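Long-range contacts in nucleotidyltransferase-like protein (Exiguobacterium sibiricum, PDB 3C18), which has no established function but probably transfers nucleotidyl groups or derives from enzymes that do, and carries a helix-turn-helix domain at its C-terminal end: residues 17-22 with 96-101; 36-41 with 62-67; 159-164 with 175-180; 237-242 with 281-286. All blocks are in the same frame, centred on the assembly; numbering follows the deposited sequence.

Contact 1 (17-22 with 96-101)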
# COMPACT_ATOMS: atom_id res chain seq x y z
N PRO A 17 -16.11 -29.56 0.09
CA PRO A 17 -14.85 -30.28 0.15
C PRO A 17 -13.59 -29.44 0.10
O PRO A 17 -12.56 -29.92 0.51
CB PRO A 17 -14.91 -31.16 -1.10
CG PRO A 17 -16.33 -31.37 -1.34
CD PRO A 17 -16.99 -30.08 -0.96
N GLU A 18 -13.70 -28.21 -0.40
CA GLU A 18 -12.53 -27.34 -0.65
C GLU A 18 -12.13 -26.58 0.57
O GLU A 18 -11.06 -25.96 0.63
CB GLU A 18 -12.79 -26.35 -1.79
CG GLU A 18 -13.17 -27.00 -3.09
CD GLU A 18 -12.07 -27.85 -3.68
OE1 GLU A 18 -11.00 -28.03 -3.04
OE2 GLU A 18 -12.28 -28.34 -4.81
N THR A 19 -13.00 -26.66 1.56
CA THR A 19 -12.78 -25.99 2.83
C THR A 19 -11.67 -26.69 3.60
O THR A 19 -11.74 -27.89 3.80
CB THR A 19 -14.05 -25.97 3.65
OG1 THR A 19 -15.08 -25.28 2.91
CG2 THR A 19 -13.82 -25.29 4.97
N GLN A 20 -10.64 -25.94 4.00
CA GLN A 20 -9.46 -26.52 4.69
C GLN A 20 -9.52 -26.29 6.19
O GLN A 20 -8.94 -27.03 6.98
CB GLN A 20 -8.15 -25.92 4.14
CG GLN A 20 -8.04 -26.01 2.64
CD GLN A 20 -8.09 -27.44 2.17
OE1 GLN A 20 -7.30 -28.25 2.60
NE2 GLN A 20 -9.02 -27.76 1.28
N GLY A 21 -10.22 -25.26 6.59
CA GLY A 21 -10.31 -24.93 8.01
C GLY A 21 -11.30 -23.86 8.35
O GLY A 21 -11.68 -23.04 7.53
N ILE A 22 -11.77 -23.95 9.58
CA ILE A 22 -12.67 -22.97 10.15
C ILE A 22 -12.26 -22.67 11.57
O ILE A 22 -12.09 -23.55 12.40
CB ILE A 22 -14.14 -23.42 10.12
CG1 ILE A 22 -14.55 -23.86 8.71
CG2 ILE A 22 -15.05 -22.31 10.62
CD1 ILE A 22 -15.93 -24.46 8.70
N ILE A 96 -10.20 -23.84 16.70
CA ILE A 96 -10.39 -24.67 15.49
C ILE A 96 -11.73 -25.38 15.56
O ILE A 96 -11.95 -26.24 16.40
CB ILE A 96 -9.29 -25.72 15.30
CG1 ILE A 96 -7.95 -25.04 15.04
CG2 ILE A 96 -9.62 -26.67 14.18
CD1 ILE A 96 -6.81 -25.97 15.21
N ILE A 97 -12.63 -25.00 14.65
CA ILE A 97 -13.98 -25.54 14.60
C ILE A 97 -13.99 -26.74 13.68
O ILE A 97 -14.73 -27.70 13.90
CB ILE A 97 -15.00 -24.49 14.05
CG1 ILE A 97 -15.22 -23.38 15.07
CG2 ILE A 97 -16.32 -25.12 13.74
CD1 ILE A 97 -15.63 -23.86 16.42
N PHE A 98 -13.15 -26.68 12.67
CA PHE A 98 -13.12 -27.72 11.65
C PHE A 98 -11.89 -27.60 10.80
O PHE A 98 -11.43 -26.50 10.53
CB PHE A 98 -14.36 -27.58 10.74
CG PHE A 98 -14.29 -28.41 9.50
CD1 PHE A 98 -14.71 -29.73 9.51
CD2 PHE A 98 -13.80 -27.88 8.32
CE1 PHE A 98 -14.64 -30.50 8.37
CE2 PHE A 98 -13.71 -28.65 7.19
CZ PHE A 98 -14.13 -29.95 7.20
N GLU A 99 -11.37 -28.74 10.39
CA GLU A 99 -10.25 -28.73 9.45
C GLU A 99 -10.08 -30.02 8.70
O GLU A 99 -10.53 -31.07 9.13
CB GLU A 99 -8.94 -28.37 10.16
CG GLU A 99 -8.56 -29.33 11.26
CD GLU A 99 -7.15 -29.11 11.78
OE1 GLU A 99 -6.27 -28.69 11.00
OE2 GLU A 99 -6.91 -29.36 12.98
N ARG A 100 -9.47 -29.90 7.54
CA ARG A 100 -9.08 -31.03 6.75
C ARG A 100 -7.58 -31.06 6.63
O ARG A 100 -6.94 -30.03 6.49
CB ARG A 100 -9.67 -30.96 5.34
CG ARG A 100 -11.15 -31.28 5.25
CD ARG A 100 -11.60 -31.29 3.79
NE ARG A 100 -12.97 -31.74 3.65
CZ ARG A 100 -14.02 -30.94 3.59
NH1 ARG A 100 -13.86 -29.63 3.63
NH2 ARG A 100 -15.25 -31.44 3.47
N ASN A 101 -7.03 -32.27 6.71
CA ASN A 101 -5.60 -32.48 6.47
C ASN A 101 -4.73 -31.74 7.49
O ASN A 101 -3.63 -31.31 7.18
CB ASN A 101 -5.24 -32.05 5.05
CG ASN A 101 -6.00 -32.84 3.99
OD1 ASN A 101 -6.22 -34.05 4.14
ND2 ASN A 101 -6.41 -32.16 2.91
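The guanidinium of Arg100 lies over the turn at Pro17, with Pro17 O above one of its faces and the ring atom CZ of Phe98 over the opposite one. Pro17 O is 3.4 Å from Arg100 NH1, but the angle is too poor for a hydrogen bond. The real bond goes to the next carbonyl but one: Arg100 NH1 reaches Thr19 O at 2.7 Å, in the guanidinium plane and on a carbonyl lone pair. A chain extended from CG to NE carries the group there, and weak bonds from its two terminal nitrogens to Tyr16 O and Ala14 O link it to the end of helix 2-15. An alanine here would probably loosen the turn that leads into strand 19-26, since all of these guanidinium contacts would go. Arg100 directly follows strand 95-99, an outermost strand within the chain of the mixed sheet of the nucleotidyltransferase-like domain, antiparallel to strand 19-26. Arg100 N donates to Gln20 O (3.0 Å) and Ile22 N to Phe98 O (2.7 Å), whereas Ile22 O takes Ile97 N at 2.7 Å and Phe98 N only weakly, a classic beta bulge. On the face with Ile22, Phe98 CB meets Ile22 CD1 at 4.0 Å; with CG anti to the backbone N (chi1 169°), the ring runs on so that CE2 touches Thr19 CG2. Helix 2-15 covers this side through Tyr10 and Ala14. Gln20 folds back at chi2, and its NE2 donates to Glu18 O (2.8 Å) from above the carbonyl plane.

Contact 2 (36-41 with 62-67)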
# COMPACT_ATOMS: atom_id res chain seq x y z
N ASP A 36 -14.68 -7.44 14.03
CA ASP A 36 -15.49 -6.56 13.19
C ASP A 36 -16.65 -5.92 13.92
O ASP A 36 -17.67 -5.61 13.32
CB ASP A 36 -16.07 -7.36 12.02
CG ASP A 36 -15.07 -7.54 10.87
OD1 ASP A 36 -13.97 -7.00 10.98
OD2 ASP A 36 -15.43 -8.17 9.85
N GLN A 37 -16.48 -5.74 15.22
CA GLN A 37 -17.53 -5.09 16.08
C GLN A 37 -18.75 -5.98 16.22
O GLN A 37 -19.87 -5.53 16.54
CB GLN A 37 -17.94 -3.71 15.55
CG GLN A 37 -16.88 -2.62 15.82
CD GLN A 37 -15.81 -2.58 14.74
OE1 GLN A 37 -16.08 -2.83 13.57
NE2 GLN A 37 -14.58 -2.27 15.14
N PHE A 38 -18.49 -7.25 15.93
CA PHE A 38 -19.46 -8.35 16.12
C PHE A 38 -19.03 -9.21 17.29
O PHE A 38 -18.03 -8.93 17.94
CB PHE A 38 -19.61 -9.19 14.84
CG PHE A 38 -20.57 -8.60 13.85
CD1 PHE A 38 -21.04 -7.31 14.01
CD2 PHE A 38 -20.99 -9.31 12.77
CE1 PHE A 38 -21.93 -6.77 13.11
CE2 PHE A 38 -21.87 -8.76 11.88
CZ PHE A 38 -22.33 -7.49 12.04
N ASP A 39 -19.79 -10.29 17.52
CA ASP A 39 -19.65 -11.13 18.72
C ASP A 39 -18.70 -12.28 18.49
O ASP A 39 -17.99 -12.72 19.40
CB ASP A 39 -21.01 -11.72 19.14
CG ASP A 39 -22.04 -10.67 19.48
OD1 ASP A 39 -21.68 -9.73 20.21
OD2 ASP A 39 -23.20 -10.76 19.04
N VAL A 40 -18.76 -12.82 17.29
CA VAL A 40 -17.90 -13.93 16.88
C VAL A 40 -17.47 -13.72 15.46
O VAL A 40 -18.27 -13.34 14.62
CB VAL A 40 -18.61 -15.31 17.01
CG1 VAL A 40 -17.74 -16.41 16.42
CG2 VAL A 40 -18.91 -15.60 18.47
N LEU A 41 -16.20 -13.95 15.21
CA LEU A 41 -15.67 -13.90 13.85
C LEU A 41 -15.29 -15.32 13.45
O LEU A 41 -14.61 -16.03 14.17
CB LEU A 41 -14.47 -12.95 13.73
CG LEU A 41 -14.01 -12.67 12.28
CD1 LEU A 41 -13.65 -11.24 12.08
CD2 LEU A 41 -12.88 -13.56 11.84
N THR A 62 -29.34 -14.13 18.82
CA THR A 62 -28.89 -12.86 19.37
C THR A 62 -27.43 -12.57 18.99
O THR A 62 -26.91 -11.46 19.14
CB THR A 62 -29.08 -12.90 20.91
OG1 THR A 62 -28.61 -11.67 21.47
CG2 THR A 62 -28.31 -14.07 21.56
N LEU A 63 -26.79 -13.62 18.47
CA LEU A 63 -25.35 -13.64 18.19
C LEU A 63 -25.00 -13.15 16.81
O LEU A 63 -25.39 -13.75 15.82
CB LEU A 63 -24.79 -15.05 18.36
CG LEU A 63 -23.26 -15.15 18.38
CD1 LEU A 63 -22.70 -14.54 19.67
CD2 LEU A 63 -22.80 -16.58 18.23
N ARG A 64 -24.26 -12.05 16.77
CA ARG A 64 -23.80 -11.44 15.51
C ARG A 64 -22.47 -12.02 15.12
O ARG A 64 -21.51 -12.03 15.89
CB ARG A 64 -23.69 -9.92 15.64
CG ARG A 64 -24.99 -9.26 15.95
CD ARG A 64 -24.79 -7.87 16.48
NE ARG A 64 -24.73 -6.87 15.42
CZ ARG A 64 -24.20 -5.65 15.57
NH1 ARG A 64 -23.65 -5.30 16.73
NH2 ARG A 64 -24.19 -4.80 14.56
N VAL A 65 -22.43 -12.51 13.90
CA VAL A 65 -21.30 -13.27 13.38
C VAL A 65 -20.81 -12.68 12.08
O VAL A 65 -21.55 -12.52 11.14
CB VAL A 65 -21.71 -14.75 13.13
CG1 VAL A 65 -20.52 -15.61 12.67
CG2 VAL A 65 -22.35 -15.33 14.37
N SER A 66 -19.52 -12.35 12.06
CA SER A 66 -18.81 -11.98 10.82
C SER A 66 -18.07 -13.20 10.27
O SER A 66 -17.34 -13.88 10.97
CB SER A 66 -17.80 -10.86 11.07
OG SER A 66 -17.29 -10.41 9.83
N LEU A 67 -18.28 -13.47 9.00
CA LEU A 67 -17.58 -14.55 8.34
C LEU A 67 -16.61 -14.04 7.27
O LEU A 67 -17.01 -13.42 6.27
CB LEU A 67 -18.59 -15.53 7.78
CG LEU A 67 -18.05 -16.89 7.33
CD1 LEU A 67 -19.08 -17.95 7.50
CD2 LEU A 67 -17.60 -16.79 5.88
O HOH W 1 -21.69 -7.40 18.45
O HOH W 2 -21.03 -3.34 17.60
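Residues 40-41, after a loop at 36-39, pair in parallel with strand 63-71, Val40 with Val65 and Leu41 with Ser66. Ser66 N donates to Val40 O at 3.0 Å, nearly along the C=O axis, and Arg64 O is gripped twice, by Asp39 N (2.9 Å) and Val40 N (3.2 Å). Asp39 continues the pairing with its side chain: OD2 takes Arg64 N at 2.8 Å on the anti lone pair, in a bond close to straight (168°). Arg64 then bends at chi3 across Phe38. Its CB sits over the ring face as a CH-pi contact, 4.0 Å from the centroid, and its guanidinium, tilted 44° to the ring, has Phe38 CE1 beneath one face. The ring edge meets the backbone between Val65 and Ser66. An alanine in place of Phe38 would probably leave Arg64 less well held and weaken packing against Tyr286 of the second subunit. Farther along, Ser66 OG donates to Asp36 OD2 at 2.9 Å; that carboxylate also forms a salt bridge with Arg86 and accepts from His68. Strand 63-71, paired on its other side with strand 53-60, thus joins strand 40-46 within the mixed sheet of the nucleotidyltransferase-like domain.

Contact 3 (159-164 with 175-180)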
# COMPACT_ATOMS: atom_id res chain seq x y z
N HIS A 159 9.97 2.98 8.65
CA HIS A 159 10.43 1.77 7.94
C HIS A 159 11.73 1.23 8.50
O HIS A 159 11.97 0.01 8.49
CB HIS A 159 10.58 2.01 6.44
CG HIS A 159 9.27 2.22 5.77
ND1 HIS A 159 8.25 1.29 5.82
CD2 HIS A 159 8.78 3.28 5.08
CE1 HIS A 159 7.21 1.76 5.15
NE2 HIS A 159 7.51 2.96 4.71
N LEU A 160 12.56 2.14 8.98
CA LEU A 160 13.89 1.79 9.54
C LEU A 160 13.74 1.03 10.86
O LEU A 160 14.51 0.12 11.18
CB LEU A 160 14.73 3.05 9.73
CG LEU A 160 16.15 2.97 10.33
CD1 LEU A 160 17.12 2.29 9.44
CD2 LEU A 160 16.67 4.36 10.69
N ALA A 161 12.74 1.42 11.62
CA ALA A 161 12.41 0.76 12.90
C ALA A 161 11.90 -0.65 12.63
O ALA A 161 12.26 -1.57 13.29
CB ALA A 161 11.33 1.53 13.65
N ARG A 162 11.07 -0.81 11.60
CA ARG A 162 10.51 -2.13 11.23
C ARG A 162 11.63 -3.05 10.74
O ARG A 162 11.72 -4.21 11.12
CB ARG A 162 9.39 -1.99 10.19
CG ARG A 162 8.11 -1.34 10.76
CD ARG A 162 7.10 -0.98 9.68
NE ARG A 162 6.86 -2.11 8.79
CZ ARG A 162 6.03 -3.11 9.05
NH1 ARG A 162 5.36 -3.13 10.19
NH2 ARG A 162 5.89 -4.10 8.19
N LEU A 163 12.52 -2.49 9.94
CA LEU A 163 13.69 -3.23 9.41
C LEU A 163 14.59 -3.67 10.53
O LEU A 163 15.05 -4.82 10.60
CB LEU A 163 14.45 -2.38 8.40
CG LEU A 163 15.74 -2.96 7.84
CD1 LEU A 163 15.55 -4.31 7.17
CD2 LEU A 163 16.29 -1.96 6.87
N SER A 164 14.80 -2.75 11.46
CA SER A 164 15.67 -3.03 12.60
C SER A 164 15.12 -4.16 13.46
O SER A 164 15.87 -4.97 13.99
CB SER A 164 15.88 -1.76 13.42
OG SER A 164 16.43 -0.76 12.58
N VAL A 175 3.28 -1.63 17.68
CA VAL A 175 4.08 -0.84 18.61
C VAL A 175 5.55 -1.02 18.32
O VAL A 175 6.35 -1.39 19.18
CB VAL A 175 3.80 -1.15 20.11
CG1 VAL A 175 2.39 -0.71 20.47
CG2 VAL A 175 4.07 -2.64 20.45
N VAL A 176 5.89 -0.71 17.09
CA VAL A 176 7.25 -0.91 16.61
C VAL A 176 8.33 -0.11 17.34
O VAL A 176 9.45 -0.59 17.53
CB VAL A 176 7.35 -0.67 15.10
CG1 VAL A 176 7.40 0.83 14.81
CG2 VAL A 176 8.57 -1.42 14.55
N TRP A 177 8.02 1.12 17.75
CA TRP A 177 9.03 1.96 18.46
C TRP A 177 9.41 1.37 19.81
O TRP A 177 10.54 1.51 20.28
CB TRP A 177 8.58 3.43 18.64
CG TRP A 177 8.66 4.16 17.35
CD1 TRP A 177 7.62 4.65 16.62
CD2 TRP A 177 9.83 4.39 16.57
NE1 TRP A 177 8.08 5.19 15.45
CE2 TRP A 177 9.44 5.05 15.39
CE3 TRP A 177 11.18 4.10 16.76
CZ2 TRP A 177 10.35 5.43 14.41
CZ3 TRP A 177 12.09 4.49 15.77
CH2 TRP A 177 11.67 5.14 14.62
N GLU A 178 8.45 0.68 20.40
CA GLU A 178 8.68 -0.01 21.68
C GLU A 178 9.67 -1.13 21.44
O GLU A 178 10.64 -1.30 22.17
CB GLU A 178 7.38 -0.62 22.21
CG GLU A 178 6.25 0.39 22.45
CD GLU A 178 6.43 1.18 23.73
OE1 GLU A 178 7.56 1.16 24.28
OE2 GLU A 178 5.45 1.80 24.19
N GLN A 179 9.39 -1.91 20.41
CA GLN A 179 10.23 -3.03 20.00
C GLN A 179 11.62 -2.53 19.69
O GLN A 179 12.60 -3.17 20.04
CB GLN A 179 9.69 -3.72 18.75
CG GLN A 179 8.41 -4.50 18.90
CD GLN A 179 7.97 -5.21 17.62
OE1 GLN A 179 7.46 -4.58 16.68
NE2 GLN A 179 8.13 -6.54 17.58
N ALA A 180 11.69 -1.37 19.04
CA ALA A 180 12.97 -0.83 18.52
C ALA A 180 13.81 -0.22 19.61
O ALA A 180 15.02 -0.05 19.46
CB ALA A 180 12.72 0.19 17.40
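Ala161 forms the tight centre of this helix-helix contact. Its methyl CB sits over one face of the Trp177 indole, 3.8 Å from the centroid of the six-membered ring and 16° off the normal, with CZ3 closest at 3.7 Å. Trp177 leaves its helix directed away from Ala161, yet with CG anti to the carbonyl carbon the ring swings back beneath the methyl. Two further residues close in on the same methyl: Val176, whose CG2 is 4.1 Å away, and Ala180, CB to CB at 4.2 Å. The indole also stacks with Tyr191, while Trp177 N donates to Asp148 of the second subunit, so the first turn of helix 176-183 serves the dimer as well as the domain. The looser, partly exposed side is that of Arg162. Only its aliphatic stem takes part, CG meeting Val176 CG2 at 3.8 Å as the two side chains cross at about a right angle. Gln179 points toward helix 146-167 without touching 159-164, and its amide is bonded instead to the backbone at His171 and Glu173 in the connecting loop. With segment axes 9.0 Å apart and crossing at 53°, the small Ala161 and Ala180 lie where the backbones come closest. It is purely apolar packing of a short helix across a long one, within the all-helical domain of the YgxA-like substrate-binding family.

Contact 4 (237-242 with 281-286)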
# COMPACT_ATOMS: atom_id res chain seq x y z
N PRO A 237 25.31 -12.43 -15.59
CA PRO A 237 24.49 -11.28 -15.26
C PRO A 237 23.07 -11.46 -15.71
O PRO A 237 22.77 -12.32 -16.51
CB PRO A 237 25.17 -10.16 -16.04
CG PRO A 237 26.54 -10.63 -16.27
CD PRO A 237 26.43 -12.10 -16.46
N TRP A 238 22.21 -10.60 -15.16
CA TRP A 238 20.80 -10.57 -15.45
C TRP A 238 20.44 -9.33 -16.20
O TRP A 238 20.98 -8.25 -15.90
CB TRP A 238 20.01 -10.48 -14.18
CG TRP A 238 20.12 -11.63 -13.26
CD1 TRP A 238 21.20 -11.98 -12.51
CD2 TRP A 238 19.06 -12.51 -12.89
NE1 TRP A 238 20.88 -13.07 -11.72
CE2 TRP A 238 19.59 -13.43 -11.97
CE3 TRP A 238 17.74 -12.65 -13.28
CZ2 TRP A 238 18.82 -14.42 -11.38
CZ3 TRP A 238 16.99 -13.65 -12.71
CH2 TRP A 238 17.53 -14.52 -11.77
N THR A 239 19.51 -9.44 -17.15
CA THR A 239 18.94 -8.21 -17.72
C THR A 239 17.86 -7.73 -16.73
O THR A 239 17.38 -8.48 -15.92
CB THR A 239 18.28 -8.46 -19.08
OG1 THR A 239 17.17 -9.34 -18.91
CG2 THR A 239 19.24 -9.04 -20.07
N MSE A 240 17.45 -6.47 -16.82
CA MSE A 240 16.39 -5.96 -15.96
C MSE A 240 15.13 -6.75 -16.19
O MSE A 240 14.44 -7.13 -15.27
CB MSE A 240 16.10 -4.47 -16.25
CG MSE A 240 14.98 -3.85 -15.44
SE MSE A 240 15.16 -4.13 -13.50
CE MSE A 240 16.74 -3.08 -13.05
N HIS A 241 14.82 -6.99 -17.45
CA HIS A 241 13.58 -7.75 -17.78
C HIS A 241 13.58 -9.12 -17.14
O HIS A 241 12.58 -9.59 -16.61
CB HIS A 241 13.35 -7.83 -19.29
CG HIS A 241 12.00 -8.37 -19.66
ND1 HIS A 241 10.84 -7.85 -19.13
CD2 HIS A 241 11.63 -9.34 -20.52
CE1 HIS A 241 9.81 -8.51 -19.64
NE2 HIS A 241 10.26 -9.41 -20.49
N GLU A 242 14.73 -9.74 -17.13
CA GLU A 242 14.87 -11.08 -16.54
C GLU A 242 14.60 -11.03 -15.03
O GLU A 242 14.01 -11.93 -14.43
CB GLU A 242 16.25 -11.63 -16.81
CG GLU A 242 16.41 -12.13 -18.25
CD GLU A 242 17.84 -12.57 -18.59
OE1 GLU A 242 18.79 -12.23 -17.86
OE2 GLU A 242 18.02 -13.26 -19.63
N VAL A 281 21.79 -2.39 -30.57
CA VAL A 281 21.25 -2.39 -29.19
C VAL A 281 22.06 -3.22 -28.21
O VAL A 281 22.53 -4.32 -28.53
CB VAL A 281 19.77 -2.80 -29.14
CG1 VAL A 281 19.63 -4.32 -29.30
CG2 VAL A 281 19.10 -2.32 -27.86
N GLU A 282 22.27 -2.61 -27.03
CA GLU A 282 22.85 -3.26 -25.87
C GLU A 282 21.80 -3.41 -24.78
O GLU A 282 20.95 -2.56 -24.56
CB GLU A 282 24.00 -2.48 -25.28
CG GLU A 282 25.17 -2.30 -26.21
CD GLU A 282 26.11 -1.24 -25.72
OE1 GLU A 282 25.77 -0.06 -25.91
OE2 GLU A 282 27.17 -1.56 -25.17
N LEU A 283 21.83 -4.57 -24.16
CA LEU A 283 21.03 -4.82 -22.98
C LEU A 283 21.90 -4.52 -21.79
O LEU A 283 23.04 -4.91 -21.76
CB LEU A 283 20.58 -6.30 -22.90
CG LEU A 283 19.28 -6.63 -23.66
CD1 LEU A 283 19.18 -5.76 -24.86
CD2 LEU A 283 19.31 -8.05 -24.05
N VAL A 284 21.34 -3.79 -20.84
CA VAL A 284 22.00 -3.53 -19.58
C VAL A 284 21.88 -4.77 -18.75
O VAL A 284 20.82 -5.40 -18.73
CB VAL A 284 21.38 -2.36 -18.84
CG1 VAL A 284 22.24 -1.96 -17.69
CG2 VAL A 284 21.15 -1.19 -19.87
N THR A 285 22.98 -5.13 -18.08
CA THR A 285 23.03 -6.36 -17.27
C THR A 285 23.63 -6.06 -15.91
O THR A 285 24.36 -5.07 -15.72
CB THR A 285 23.79 -7.50 -17.98
OG1 THR A 285 25.18 -7.18 -18.08
CG2 THR A 285 23.26 -7.73 -19.39
N TYR A 286 23.18 -6.85 -14.96
CA TYR A 286 23.46 -6.65 -13.54
C TYR A 286 23.90 -7.93 -12.88
O TYR A 286 23.37 -9.03 -13.16
CB TYR A 286 22.22 -6.17 -12.82
CG TYR A 286 21.60 -4.95 -13.46
CD1 TYR A 286 22.10 -3.71 -13.24
CD2 TYR A 286 20.54 -5.08 -14.36
CE1 TYR A 286 21.54 -2.60 -13.84
CE2 TYR A 286 19.98 -3.96 -14.95
CZ TYR A 286 20.49 -2.71 -14.67
OH TYR A 286 19.97 -1.56 -15.25
O HOH W 3 18.48 -4.85 -19.40
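Backbone hydrogen bonds join the two segments at a single antiparallel pair. Trp238 N donates to Tyr286 O and Tyr286 N to Trp238 O, each 2.8 Å long and in the plane of the accepting carbonyl. Two CA-H...O contacts follow on the Thr239 side, the shorter from Thr285 CA to Trp238 O (3.1 Å). Beyond the pair the chain of 237-242 turns away into a helix, and one water bridges the widening gap, donating to Val284 O at 2.5 Å and accepting from Met240 N at 3.2 Å. Side-chain bonds set the start of that helix. Thr239, at the N-cap, offers OG1 to Glu242 N (3.0 Å), and Glu242 OE1 accepts from Thr239 N in return (3.0 Å), a capping box. Carbon contacts are few. Pro237 CB lies alongside Thr285 CB at 3.6 Å, and the methyl CE of Met240, a selenomethionine, approaches CE2 of Tyr286, whose side chain is on the same face as Trp238, at 3.9 Å. The polar ends look elsewhere: Trp238 NE1 to Met231 O, Thr285 OG1 to Ser272, and Tyr286 OH to His57 of the second subunit. The order of helices and strands is that of a winged helix, with short strand 238-239 beside strand 281-288, which also pairs with a strand of the second subunit. The direct hydrogen bonds between the two segments are all backbone bonds, while side-chain polar groups cap the helix or reach outside the segments, as Glu282 does in its salt bridge with Arg59 of the second subunit.

Overall arrangement
From the N terminus, strand 19-26 opens the wide loop that contact 1 closes at 96-101, and contact 2 is nested inside it. The two do not touch, their nearest atoms lying about 7 Å apart, but strands 19-26 and 40-46 are neighbours in the same mixed sheet, so together they tie an outermost strand to the parallel pair of the first domain. Contact 3 follows in series, closing a short loop in the helical middle domain, and contact 4 closes the C-terminal winged helix. Contacts 2 and 4, with centres 53 Å apart, lie on opposite sides of the chain's centre, and contacts 2, 3 and 4 all touch the second subunit.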